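Local coordinates for protein potential RNA-dependent RNA polymerase (Human picobirnavirus, PDB 5I62) that acts as an RNA-directed RNA polymerase, extending RNA from ribonucleoside triphosphates, probably in both transcription and replication of the viral genome, at residues Arg254-Cys259 with Val391-Cys396; Val258-Ser263 with Leu382-Glu387; Gly326-Glu331 with Gln355-Asp360; His340-Ser345 with Met374-Arg379. All coordinates share one frame; numbering follows the deposited sequence.

Contact 1: residues Arg254-Cys259 with Val391-Cys396; sequences RDVVVC and VSKQDC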
loop_
_atom_site.group_PDB
_atom_site.type_symbol
_atom_site.label_atom_id
_atom_site.label_comp_id
_atom_site.label_asym_id
_atom_site.label_seq_id
_atom_site.Cartn_x
_atom_site.Cartn_y
_atom_site.Cartn_z
ATOM N N ARG A 254 -28.146 12.374 11.661
ATOM C CA ARG A 254 -27.449 13.090 12.717
ATOM C C ARG A 254 -25.982 12.682 12.843
ATOM O O ARG A 254 -25.238 13.334 13.582
ATOM C CB ARG A 254 -28.147 12.869 14.058
ATOM C CG ARG A 254 -29.637 13.244 14.073
ATOM C CD ARG A 254 -29.834 14.732 13.809
ATOM N NE ARG A 254 -31.187 15.192 14.141
ATOM C CZ ARG A 254 -31.786 15.044 15.322
ATOM N NH1 ARG A 254 -31.158 14.452 16.345
ATOM N NH2 ARG A 254 -33.020 15.517 15.493
ATOM N N ASP A 255 -25.553 11.628 12.152
ATOM C CA ASP A 255 -24.247 11.043 12.423
ATOM C C ASP A 255 -23.170 11.634 11.529
ATOM O O ASP A 255 -23.439 12.117 10.430
ATOM C CB ASP A 255 -24.264 9.530 12.241
ATOM C CG ASP A 255 -25.041 8.826 13.322
ATOM O OD1 ASP A 255 -24.792 9.118 14.522
ATOM O OD2 ASP A 255 -25.896 7.984 12.974
ATOM N N VAL A 256 -21.930 11.571 12.020
ATOM C CA VAL A 256 -20.778 11.944 11.226
ATOM C C VAL A 256 -20.258 10.697 10.524
ATOM O O VAL A 256 -20.576 9.561 10.885
ATOM C CB VAL A 256 -19.661 12.588 12.073
ATOM C CG1 VAL A 256 -20.139 13.904 12.692
ATOM C CG2 VAL A 256 -19.191 11.618 13.145
ATOM N N VAL A 257 -19.443 10.922 9.506
ATOM C CA VAL A 257 -18.558 9.898 8.962
ATOM C C VAL A 257 -17.193 10.117 9.588
ATOM O O VAL A 257 -16.755 11.262 9.727
ATOM C CB VAL A 257 -18.497 9.993 7.429
ATOM C CG1 VAL A 257 -17.489 9.008 6.860
ATOM C CG2 VAL A 257 -19.875 9.762 6.855
ATOM N N VAL A 258 -16.536 9.038 10.001
ATOM C CA VAL A 258 -15.210 9.116 10.599
ATOM C C VAL A 258 -14.198 8.510 9.637
ATOM O O VAL A 258 -14.350 7.361 9.206
ATOM C CB VAL A 258 -15.151 8.405 11.961
ATOM C CG1 VAL A 258 -13.718 8.438 12.507
ATOM C CG2 VAL A 258 -16.124 9.034 12.943
ATOM N N CYS A 259 -13.166 9.273 9.308
ATOM C CA CYS A 259 -12.044 8.792 8.506
ATOM C C CYS A 259 -10.879 8.568 9.458
ATOM O O CYS A 259 -10.351 9.529 10.034
ATOM C CB CYS A 259 -11.674 9.789 7.419
ATOM S SG CYS A 259 -13.075 10.339 6.435
ATOM N N VAL A 391 -13.498 13.994 10.652
ATOM C CA VAL A 391 -14.916 13.815 10.937
ATOM C C VAL A 391 -15.710 14.854 10.153
ATOM O O VAL A 391 -15.329 16.026 10.103
ATOM C CB VAL A 391 -15.167 13.931 12.458
ATOM C CG1 VAL A 391 -16.590 14.085 12.747
ATOM C CG2 VAL A 391 -14.638 12.714 13.189
ATOM N N SER A 392 -16.810 14.427 9.540
ATOM C CA SER A 392 -17.699 15.340 8.830
ATOM C C SER A 392 -19.030 14.634 8.602
ATOM O O SER A 392 -19.081 13.407 8.510
ATOM C CB SER A 392 -17.074 15.795 7.496
ATOM O OG SER A 392 -17.987 16.481 6.643
ATOM N N LYS A 393 -20.107 15.418 8.505
ATOM C CA LYS A 393 -21.387 14.855 8.078
ATOM C C LYS A 393 -21.569 14.846 6.568
ATOM O O LYS A 393 -22.418 14.101 6.074
ATOM C CB LYS A 393 -22.571 15.611 8.696
ATOM C CG LYS A 393 -22.637 15.535 10.205
ATOM C CD LYS A 393 -23.917 16.151 10.747
ATOM C CE LYS A 393 -23.828 16.267 12.264
ATOM N NZ LYS A 393 -25.069 16.827 12.866
ATOM N N GLN A 394 -20.811 15.659 5.824
ATOM C CA GLN A 394 -21.044 15.825 4.391
ATOM C C GLN A 394 -19.891 15.388 3.499
ATOM O O GLN A 394 -20.091 15.276 2.283
ATOM C CB GLN A 394 -21.370 17.286 4.039
ATOM C CG GLN A 394 -22.474 17.957 4.869
ATOM C CD GLN A 394 -21.956 18.499 6.193
ATOM O OE1 GLN A 394 -20.734 18.533 6.446
ATOM N NE2 GLN A 394 -22.885 18.933 7.056
ATOM N N ASP A 395 -18.699 15.161 4.039
ATOM C CA ASP A 395 -17.603 14.752 3.171
ATOM C C ASP A 395 -16.690 13.783 3.910
ATOM O O ASP A 395 -16.847 13.535 5.105
ATOM C CB ASP A 395 -16.864 15.983 2.619
ATOM C CG ASP A 395 -16.179 16.810 3.701
ATOM O OD1 ASP A 395 -15.517 16.246 4.595
ATOM O OD2 ASP A 395 -16.312 18.052 3.649
ATOM N N CYS A 396 -15.726 13.229 3.175
ATOM C CA CYS A 396 -14.774 12.309 3.777
ATOM C C CYS A 396 -13.540 12.235 2.894
ATOM O O CYS A 396 -13.549 12.663 1.741
ATOM C CB CYS A 396 -15.387 10.912 3.978
ATOM S SG CYS A 396 -15.865 10.097 2.431
HETATM O O HOH W 1 -15.492 12.251 7.125
#
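Lys-393 lies against the backbone of Arg-254 and Asp-255 for most of its length. Its CB starts near Asp-255 O, and CG closes to 3.5 Å from Asp-255 O while also meeting Val-256 CG1. CD is still beside that carbonyl. The chain then runs out extended, with CD anti to CA (chi2 -173°), and CE reaches 3.5 Å from Arg-254 O. NZ, at the tip, is 3.6 Å from the same Arg-254 O.

Val-391 comes next, crossing Val-256 so that its CG1 meets CB and both methyls there. The approach of Val-391 CG1 to Val-256 CB, 3.5 Å, is tight. Val-391 and Val-258, a non-hydrogen-bonded pair, lie side by side on one face of the sheet, CG2 to CG2. The next pair along, Val-257 with Ser-392, is antiparallel and hydrogen-bonded: Val-257 N gives to Ser-392 O at 2.7 Å, and Ser-392 N returns a longer bond to Val-257 O. Val-257 and Ser-392 turn to the other face; Val-257 CG1 meets Cys-396 CB, which also packs 3.4 Å from Cys-259 SG. Phe-248 of helix 237-250 packs on Val-257 and Cys-396.

Ser-392 OG accepts from the backbone N of Gln-394 and Asp-395, an ST turn and ST motif that bends the chain after the strand. Water 1 donates to Val-257 O and Asp-395 O. This is the outer strand of the antiparallel palm sheet of RNA-dependent RNA polymerases.

Contact 2: residues Val258-Ser263 with Leu382-Glu387; sequences VCTDFS and LDMNLE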
loop_
_atom_site.group_PDB
_atom_site.type_symbol
_atom_site.label_atom_id
_atom_site.label_comp_id
_atom_site.label_asym_id
_atom_site.label_seq_id
_atom_site.Cartn_x
_atom_site.Cartn_y
_atom_site.Cartn_z
ATOM N N VAL A 258 -16.536 9.038 10.001
ATOM C CA VAL A 258 -15.210 9.116 10.599
ATOM C C VAL A 258 -14.198 8.510 9.637
ATOM O O VAL A 258 -14.350 7.361 9.206
ATOM C CB VAL A 258 -15.151 8.405 11.961
ATOM C CG1 VAL A 258 -13.718 8.438 12.507
ATOM C CG2 VAL A 258 -16.124 9.034 12.943
ATOM N N CYS A 259 -13.166 9.273 9.308
ATOM C CA CYS A 259 -12.044 8.792 8.506
ATOM C C CYS A 259 -10.879 8.568 9.458
ATOM O O CYS A 259 -10.351 9.529 10.034
ATOM C CB CYS A 259 -11.674 9.789 7.419
ATOM S SG CYS A 259 -13.075 10.339 6.435
ATOM N N THR A 260 -10.484 7.314 9.627
ATOM C CA THR A 260 -9.536 6.965 10.663
ATOM C C THR A 260 -8.116 7.059 10.129
ATOM O O THR A 260 -7.874 7.091 8.923
ATOM C CB THR A 260 -9.815 5.560 11.200
ATOM O OG1 THR A 260 -9.965 4.660 10.103
ATOM C CG2 THR A 260 -11.105 5.555 12.026
ATOM N N ASP A 261 -7.163 7.062 11.052
ATOM C CA ASP A 261 -5.777 7.008 10.633
ATOM C C ASP A 261 -4.954 6.328 11.722
ATOM O O ASP A 261 -5.115 6.652 12.905
ATOM C CB ASP A 261 -5.277 8.421 10.374
ATOM C CG ASP A 261 -3.827 8.440 9.959
ATOM O OD1 ASP A 261 -3.506 8.468 8.780
ATOM O OD2 ASP A 261 -2.964 8.302 10.828
ATOM N N PHE A 262 -4.078 5.397 11.327
ATOM C CA PHE A 262 -3.175 4.677 12.221
ATOM C C PHE A 262 -1.747 5.203 12.080
ATOM O O PHE A 262 -1.297 5.552 10.983
ATOM C CB PHE A 262 -3.187 3.186 11.937
ATOM C CG PHE A 262 -4.440 2.509 12.341
ATOM C CD1 PHE A 262 -4.681 2.173 13.666
ATOM C CD2 PHE A 262 -5.373 2.178 11.387
ATOM C CE1 PHE A 262 -5.844 1.514 14.029
ATOM C CE2 PHE A 262 -6.521 1.528 11.723
ATOM C CZ PHE A 262 -6.774 1.190 13.052
ATOM N N SER A 263 -1.060 5.331 13.212
ATOM C CA SER A 263 0.377 5.567 13.210
ATOM C C SER A 263 1.066 4.211 13.235
ATOM O O SER A 263 0.887 3.445 14.189
ATOM C CB SER A 263 0.821 6.414 14.402
ATOM O OG SER A 263 0.258 7.716 14.326
ATOM N N LEU A 382 -2.943 -0.636 19.392
ATOM C CA LEU A 382 -2.755 0.136 18.174
ATOM C C LEU A 382 -2.597 1.613 18.507
ATOM O O LEU A 382 -3.141 2.109 19.493
ATOM C CB LEU A 382 -3.921 -0.085 17.210
ATOM C CG LEU A 382 -4.128 -1.575 16.942
ATOM C CD1 LEU A 382 -5.461 -1.815 16.234
ATOM C CD2 LEU A 382 -2.921 -2.122 16.107
ATOM N N ASP A 383 -1.844 2.312 17.673
ATOM C CA ASP A 383 -1.497 3.704 17.905
ATOM C C ASP A 383 -2.259 4.585 16.929
ATOM O O ASP A 383 -2.281 4.308 15.727
ATOM C CB ASP A 383 0.008 3.918 17.758
ATOM C CG ASP A 383 0.478 5.219 18.381
ATOM O OD1 ASP A 383 -0.087 5.629 19.419
ATOM O OD2 ASP A 383 1.427 5.823 17.837
ATOM N N MET A 384 -2.896 5.627 17.459
ATOM C CA MET A 384 -3.670 6.590 16.693
ATOM C C MET A 384 -3.519 7.948 17.373
ATOM O O MET A 384 -3.506 8.041 18.598
ATOM C CB MET A 384 -5.158 6.212 16.607
ATOM C CG MET A 384 -5.463 4.772 16.172
ATOM S SD MET A 384 -7.224 4.357 16.271
ATOM C CE MET A 384 -7.901 5.213 14.851
ATOM N N ASN A 385 -3.393 8.985 16.569
ATOM C CA ASN A 385 -3.283 10.374 17.014
ATOM C C ASN A 385 -4.646 10.992 16.711
ATOM O O ASN A 385 -5.052 11.095 15.549
ATOM C CB ASN A 385 -2.092 11.021 16.286
ATOM C CG ASN A 385 -1.993 12.521 16.409
ATOM O OD1 ASN A 385 -2.733 13.176 17.130
ATOM N ND2 ASN A 385 -1.055 13.084 15.643
ATOM N N LEU A 386 -5.395 11.307 17.765
ATOM C CA LEU A 386 -6.742 11.839 17.584
ATOM C C LEU A 386 -6.754 12.993 16.585
ATOM O O LEU A 386 -7.727 13.178 15.841
ATOM C CB LEU A 386 -7.299 12.284 18.931
ATOM C CG LEU A 386 -8.744 12.787 18.882
ATOM C CD1 LEU A 386 -9.644 11.806 18.136
ATOM C CD2 LEU A 386 -9.278 13.047 20.275
ATOM N N GLU A 387 -5.655 13.750 16.528
ATOM C CA GLU A 387 -5.586 14.940 15.691
ATOM C C GLU A 387 -5.658 14.596 14.217
ATOM O O GLU A 387 -6.019 15.440 13.390
ATOM C CB GLU A 387 -4.296 15.699 15.983
ATOM C CG GLU A 387 -4.430 17.195 15.863
ATOM C CD GLU A 387 -5.077 17.826 17.085
ATOM O OE1 GLU A 387 -5.746 17.110 17.866
ATOM O OE2 GLU A 387 -4.917 19.051 17.266
HETATM O O HOH W 2 -1.095 1.746 14.936
HETATM O O HOH W 3 0.635 8.671 17.393
#
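Ser-263 and Asp-383 make the one direct hydrogen bond between the segments, from Ser-263 N to Asp-383 O at 3.0 Å. The donor stands above the carbonyl plane, 40° out of it. The same Asp-383 O sits at the edge of the Phe-262 ring, close to its plane.

Met-384 runs beside Phe-262, the two side chains pointing the same way. Its CG is 3.7 Å from Phe-262 CD1, and SD lies 4.7 Å from the ring centroid in an oblique Met-aromatic contact. A bend at chi3 (75°) turns CE back toward the strand, 3.7 Å from Asp-261 O and near Thr-260 CB. Leu-382 CD1 adds a further apolar touch, 4.0 Å from Phe-262 CE1.

Two waters reinforce the join. Water 2 accepts from Asp-383 N and donates to Ser-263 O at 2.7 Å; water 3 donates to Asp-383 OD2 and is hydrogen-bonded to Ser-263 OG.

Further out, Phe-262 is held by a stack with Phe-265 and an edge-to-face contact with His-335 of helix 327-345. The side chain of Gln-389 ties the backbones of both segments, its OE1 accepting from Asp-261 N and its NE2 donating to Asn-385 O. Asn-385 forms an Asx turn, OD1 accepting from Glu-387 N. The sequence Asp-Phe-Ser from Asp-261 to Ser-263 is consistent with the start of polymerase motif A, here backed by the loop after helix 370-378, probably part of motif D in the palm.

Contact 3: residues Gly326-Glu331 with Gln355-Asp360; sequences GTNADE and QCLGDD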
loop_
_atom_site.group_PDB
_atom_site.type_symbol
_atom_site.label_atom_id
_atom_site.label_comp_id
_atom_site.label_asym_id
_atom_site.label_seq_id
_atom_site.Cartn_x
_atom_site.Cartn_y
_atom_site.Cartn_z
ATOM N N GLY A 326 0.561 -11.482 2.372
ATOM C CA GLY A 326 -0.684 -11.202 3.050
ATOM C C GLY A 326 -0.688 -9.897 3.817
ATOM O O GLY A 326 -1.536 -9.711 4.699
ATOM N N THR A 327 0.238 -8.983 3.497
ATOM C CA THR A 327 0.299 -7.711 4.215
ATOM C C THR A 327 -1.054 -7.028 4.208
ATOM O O THR A 327 -1.584 -6.643 5.258
ATOM C CB THR A 327 1.329 -6.766 3.591
ATOM O OG1 THR A 327 2.648 -7.317 3.701
ATOM C CG2 THR A 327 1.288 -5.398 4.301
ATOM N N ASN A 328 -1.633 -6.875 3.021
ATOM C CA ASN A 328 -2.893 -6.161 2.937
ATOM C C ASN A 328 -4.054 -7.030 3.415
ATOM O O ASN A 328 -4.976 -6.529 4.070
ATOM C CB ASN A 328 -3.107 -5.677 1.507
ATOM C CG ASN A 328 -4.210 -4.670 1.408
ATOM O OD1 ASN A 328 -5.362 -5.023 1.152
ATOM N ND2 ASN A 328 -3.879 -3.399 1.655
ATOM N N ALA A 329 -4.020 -8.329 3.115
ATOM C CA ALA A 329 -5.155 -9.194 3.431
ATOM C C ALA A 329 -5.365 -9.302 4.938
ATOM O O ALA A 329 -6.472 -9.064 5.439
ATOM C CB ALA A 329 -4.958 -10.577 2.814
ATOM N N ASP A 330 -4.314 -9.688 5.676
ATOM C CA ASP A 330 -4.440 -9.865 7.123
ATOM C C ASP A 330 -4.941 -8.586 7.780
ATOM O O ASP A 330 -5.816 -8.615 8.652
ATOM C CB ASP A 330 -3.097 -10.255 7.756
ATOM C CG ASP A 330 -2.717 -11.714 7.524
ATOM O OD1 ASP A 330 -3.351 -12.397 6.700
ATOM O OD2 ASP A 330 -1.763 -12.178 8.196
ATOM N N GLU A 331 -4.354 -7.457 7.391
ATOM C CA GLU A 331 -4.683 -6.178 7.998
ATOM C C GLU A 331 -6.110 -5.762 7.680
ATOM O O GLU A 331 -6.829 -5.279 8.556
ATOM C CB GLU A 331 -3.702 -5.119 7.520
ATOM C CG GLU A 331 -2.315 -5.325 8.081
ATOM C CD GLU A 331 -1.398 -4.172 7.770
ATOM O OE1 GLU A 331 -1.752 -3.334 6.908
ATOM O OE2 GLU A 331 -0.318 -4.112 8.397
ATOM N N GLN A 355 -15.903 1.219 4.892
ATOM C CA GLN A 355 -14.851 0.583 4.105
ATOM C C GLN A 355 -13.528 0.638 4.857
ATOM O O GLN A 355 -13.290 1.545 5.661
ATOM C CB GLN A 355 -14.651 1.276 2.744
ATOM C CG GLN A 355 -15.827 1.256 1.827
ATOM C CD GLN A 355 -15.490 1.888 0.492
ATOM O OE1 GLN A 355 -16.024 2.937 0.132
ATOM N NE2 GLN A 355 -14.577 1.258 -0.236
ATOM N N CYS A 356 -12.652 -0.323 4.558
ATOM C CA CYS A 356 -11.283 -0.250 5.041
ATOM C C CYS A 356 -10.346 -0.968 4.076
ATOM O O CYS A 356 -10.744 -1.873 3.341
ATOM C CB CYS A 356 -11.124 -0.835 6.453
ATOM S SG CYS A 356 -11.787 -2.489 6.675
ATOM N N LEU A 357 -9.088 -0.555 4.114
ATOM C CA LEU A 357 -8.056 -1.161 3.287
ATOM C C LEU A 357 -6.741 -0.939 4.005
ATOM O O LEU A 357 -6.342 0.213 4.197
ATOM C CB LEU A 357 -8.015 -0.547 1.890
ATOM C CG LEU A 357 -6.836 -1.057 1.055
ATOM C CD1 LEU A 357 -7.126 -2.461 0.550
ATOM C CD2 LEU A 357 -6.527 -0.112 -0.096
ATOM N N GLY A 358 -6.106 -2.020 4.444
ATOM C CA GLY A 358 -4.881 -1.869 5.211
ATOM C C GLY A 358 -5.121 -0.984 6.417
ATOM O O GLY A 358 -6.043 -1.238 7.206
ATOM N N ASP A 359 -4.345 0.089 6.538
ATOM C CA ASP A 359 -4.466 1.002 7.662
ATOM C C ASP A 359 -5.436 2.154 7.402
ATOM O O ASP A 359 -5.505 3.074 8.220
ATOM C CB ASP A 359 -3.085 1.556 8.061
ATOM C CG ASP A 359 -2.506 2.545 7.043
ATOM O OD1 ASP A 359 -3.006 2.628 5.901
ATOM O OD2 ASP A 359 -1.521 3.234 7.390
ATOM N N ASP A 360 -6.182 2.119 6.299
ATOM C CA ASP A 360 -7.069 3.210 5.914
ATOM C C ASP A 360 -8.521 2.794 6.110
ATOM O O ASP A 360 -8.900 1.702 5.701
ATOM C CB ASP A 360 -6.853 3.609 4.455
ATOM C CG ASP A 360 -6.844 5.097 4.268
ATOM O OD1 ASP A 360 -7.906 5.746 4.419
ATOM O OD2 ASP A 360 -5.741 5.615 3.994
#
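Asn-328 lays its carboxamide against the tip of Leu-357, the two side chains crossing at about a right angle. Here the helix of polymerase motif B meets the strand and turn of motif C, whose Gly-Asp-Asp sequence begins at Gly-358. With CG of Asn-328 anti to its backbone N (chi1 -167°), the amide reaches across to the hairpin: OD1 stands 3.2 Å from Leu-357 CD1, and ND2 is 3.6 Å from that same Leu-357 CD1. The polar role of OD1 lies outside the contact, where it accepts from Trp-234 NE1.

One helical turn on, Glu-331 points at Gly-358. Its extended chain carries the carboxylate alongside the turn, with Glu-331 OE1 3.8 Å from Gly-358 CA, and CB also close to that carbon. Gly-358 takes the second position of a type II' beta turn from Leu-357 to Asp-360, with a positive phi of 56° that favours glycine.

No hydrogen bond joins the two segments directly. The helix grips the turn through the next residue, Thr-332, and one turn later His-335: Gly-358 N gives to Thr-332 OG1, and Gly-358 O takes a bond from His-335 ND1. Within the turn the closing residues are paired both ways. Leu-357 N donates to Asp-360 O at 2.8 Å, and Asp-360 N donates back to Leu-357 O, also at 2.8 Å.

Contact 4: residues His340-Ser345 with Met374-Arg379; sequences HEAAIS and MQSYSR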
loop_
_atom_site.group_PDB
_atom_site.type_symbol
_atom_site.label_atom_id
_atom_site.label_comp_id
_atom_site.label_asym_id
_atom_site.label_seq_id
_atom_site.Cartn_x
_atom_site.Cartn_y
_atom_site.Cartn_z
ATOM N N HIS A 340 -16.479 -3.331 13.176
ATOM C CA HIS A 340 -17.644 -3.961 13.788
ATOM C C HIS A 340 -17.616 -3.805 15.299
ATOM O O HIS A 340 -18.648 -3.521 15.926
ATOM C CB HIS A 340 -17.700 -5.445 13.431
ATOM C CG HIS A 340 -18.260 -5.717 12.075
ATOM N ND1 HIS A 340 -19.560 -5.407 11.736
ATOM C CD2 HIS A 340 -17.695 -6.247 10.963
ATOM C CE1 HIS A 340 -19.776 -5.748 10.476
ATOM N NE2 HIS A 340 -18.659 -6.261 9.986
ATOM N N GLU A 341 -16.434 -3.985 15.899
ATOM C CA GLU A 341 -16.316 -3.947 17.353
ATOM C C GLU A 341 -16.632 -2.563 17.897
ATOM O O GLU A 341 -17.263 -2.436 18.952
ATOM C CB GLU A 341 -14.918 -4.382 17.788
ATOM C CG GLU A 341 -14.732 -4.391 19.298
ATOM C CD GLU A 341 -13.274 -4.596 19.679
ATOM O OE1 GLU A 341 -12.421 -3.761 19.280
ATOM O OE2 GLU A 341 -12.980 -5.610 20.351
ATOM N N ALA A 342 -16.213 -1.511 17.190
ATOM C CA ALA A 342 -16.557 -0.161 17.633
ATOM C C ALA A 342 -18.077 0.023 17.707
ATOM O O ALA A 342 -18.605 0.560 18.687
ATOM C CB ALA A 342 -15.928 0.872 16.702
ATOM N N ALA A 343 -18.794 -0.413 16.671
ATOM C CA ALA A 343 -20.248 -0.273 16.659
ATOM C C ALA A 343 -20.880 -1.113 17.761
ATOM O O ALA A 343 -21.722 -0.632 18.533
ATOM C CB ALA A 343 -20.809 -0.675 15.292
ATOM N N ILE A 344 -20.469 -2.375 17.847
ATOM C CA ILE A 344 -21.020 -3.312 18.816
ATOM C C ILE A 344 -20.735 -2.847 20.237
ATOM O O ILE A 344 -21.590 -2.957 21.124
ATOM C CB ILE A 344 -20.455 -4.721 18.548
ATOM C CG1 ILE A 344 -20.997 -5.275 17.227
ATOM C CG2 ILE A 344 -20.752 -5.659 19.720
ATOM C CD1 ILE A 344 -20.221 -6.496 16.709
ATOM N N SER A 345 -19.538 -2.308 20.476
ATOM C CA SER A 345 -19.222 -1.762 21.790
ATOM C C SER A 345 -20.135 -0.601 22.168
ATOM O O SER A 345 -20.290 -0.317 23.359
ATOM C CB SER A 345 -17.761 -1.317 21.852
ATOM O OG SER A 345 -16.884 -2.429 21.777
ATOM N N MET A 374 -11.411 5.751 18.289
ATOM C CA MET A 374 -10.009 5.694 18.689
ATOM C C MET A 374 -9.826 4.843 19.942
ATOM O O MET A 374 -8.914 4.009 20.013
ATOM C CB MET A 374 -9.473 7.103 18.912
ATOM C CG MET A 374 -7.994 7.236 18.613
ATOM S SD MET A 374 -7.226 8.665 19.400
ATOM C CE MET A 374 -7.618 8.298 21.112
ATOM N N GLN A 375 -10.688 5.044 20.945
ATOM C CA GLN A 375 -10.623 4.249 22.169
ATOM C C GLN A 375 -10.867 2.773 21.885
ATOM O O GLN A 375 -10.196 1.902 22.462
ATOM C CB GLN A 375 -11.649 4.758 23.192
ATOM C CG GLN A 375 -11.193 5.954 24.019
ATOM C CD GLN A 375 -12.330 6.580 24.820
ATOM O OE1 GLN A 375 -13.246 5.881 25.284
ATOM N NE2 GLN A 375 -12.272 7.905 24.996
ATOM N N SER A 376 -11.842 2.471 21.023
ATOM C CA SER A 376 -12.181 1.077 20.756
ATOM C C SER A 376 -11.063 0.364 20.007
ATOM O O SER A 376 -10.813 -0.822 20.247
ATOM C CB SER A 376 -13.487 0.991 19.963
ATOM O OG SER A 376 -13.881 -0.359 19.765
ATOM N N TYR A 377 -10.402 1.063 19.079
ATOM C CA TYR A 377 -9.306 0.463 18.319
ATOM C C TYR A 377 -8.035 0.351 19.163
ATOM O O TYR A 377 -7.367 -0.690 19.166
ATOM C CB TYR A 377 -8.992 1.302 17.083
ATOM C CG TYR A 377 -9.978 1.331 15.936
ATOM C CD1 TYR A 377 -11.263 0.800 16.040
ATOM C CD2 TYR A 377 -9.612 1.922 14.739
ATOM C CE1 TYR A 377 -12.153 0.867 14.972
ATOM C CE2 TYR A 377 -10.474 1.982 13.669
ATOM C CZ TYR A 377 -11.744 1.455 13.786
ATOM O OH TYR A 377 -12.583 1.533 12.694
ATOM N N SER A 378 -7.664 1.439 19.852
ATOM C CA SER A 378 -6.335 1.556 20.451
ATOM C C SER A 378 -6.115 0.558 21.580
ATOM O O SER A 378 -4.971 0.169 21.850
ATOM C CB SER A 378 -6.109 2.974 20.960
ATOM O OG SER A 378 -6.071 3.882 19.876
ATOM N N ARG A 379 -7.181 0.137 22.254
ATOM C CA ARG A 379 -7.044 -0.811 23.355
ATOM C C ARG A 379 -6.428 -2.134 22.914
ATOM O O ARG A 379 -5.973 -2.908 23.758
ATOM C CB ARG A 379 -8.406 -1.063 23.998
ATOM C CG ARG A 379 -9.384 -1.693 23.046
ATOM C CD ARG A 379 -10.753 -1.846 23.685
ATOM N NE ARG A 379 -11.832 -1.896 22.703
ATOM C CZ ARG A 379 -13.099 -2.170 23.011
ATOM N NH1 ARG A 379 -13.418 -2.431 24.275
ATOM N NH2 ARG A 379 -14.048 -2.177 22.067
HETATM O O HOH W 4 -12.693 -1.601 17.742
#
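Glu-341 and Arg-379 reach toward each other tip to tip, their carboxylate and guanidinium planes turned 48° apart. They join the C-terminal part of the motif B helix, 327-345, to helix 370-378, probably that of motif D, in the polymerase palm; the two short axes pass 9.2 Å apart, their directions 123° from one another.

The salt bridge is loose, Glu-341 OE1 to Arg-379 NH2 3.6 Å, and OE2 lies over one face of the guanidinium. Ser-345 comes instead to the edge: its OG lies in the guanidinium plane and accepts from Arg-379 NH2 at 2.9 Å. That serine is itself oriented by its own segment, since OG donates to Glu-341 O, entering from the face of that carbonyl opposite to Ser-345 N.

Arg-379 also turns back on its own segment. CG sits between the backbone N and the carbonyl carbon (chi1 63°), and the guanidinium grips Ser-376 side-on: NE gives to Ser-376 O at 2.9 Å, while NH2 gives to Ser-376 OG. NH2 thus bonds two serine hydroxyls, one from each segment. Glu-341 has other partners too, OE1 taking His-380 NE2 and OE2 taking Asp-107 N.

Beside the polar group small residues meet. Ala-342 CB meets Tyr-377 CE1 obliquely, and Ala-342 CA packs 3.4 Å from Ser-376 OG. Water 4 bridges the two segments, accepting from Ser-376 OG at 2.7 Å and donating to Glu-341 OE1 at 2.7 Å.

How the contacts relate
Contacts 1 and 2 both use strand 257-261: contact 1 pairs its beginning with the sheet's outer strand 390-392, partly exposed and held by backbone bonds and valines, while contact 2 sets a loop against its later residues and those that follow, through an aromatic ring, a methionine and waters. Contacts 3 and 4 share helix 327-345, near its start and its end. Contact 3 is the most central, its centre about 9 Å from the chain's centre, and has no direct polar bond; the centres of contacts 1 and 4 are about 24 Å out, yet contact 4 is buried and bound by charge and hydroxyls. Phe-262 of contact 2 touches Asp-359 of contact 3 and Tyr-377 of contact 4.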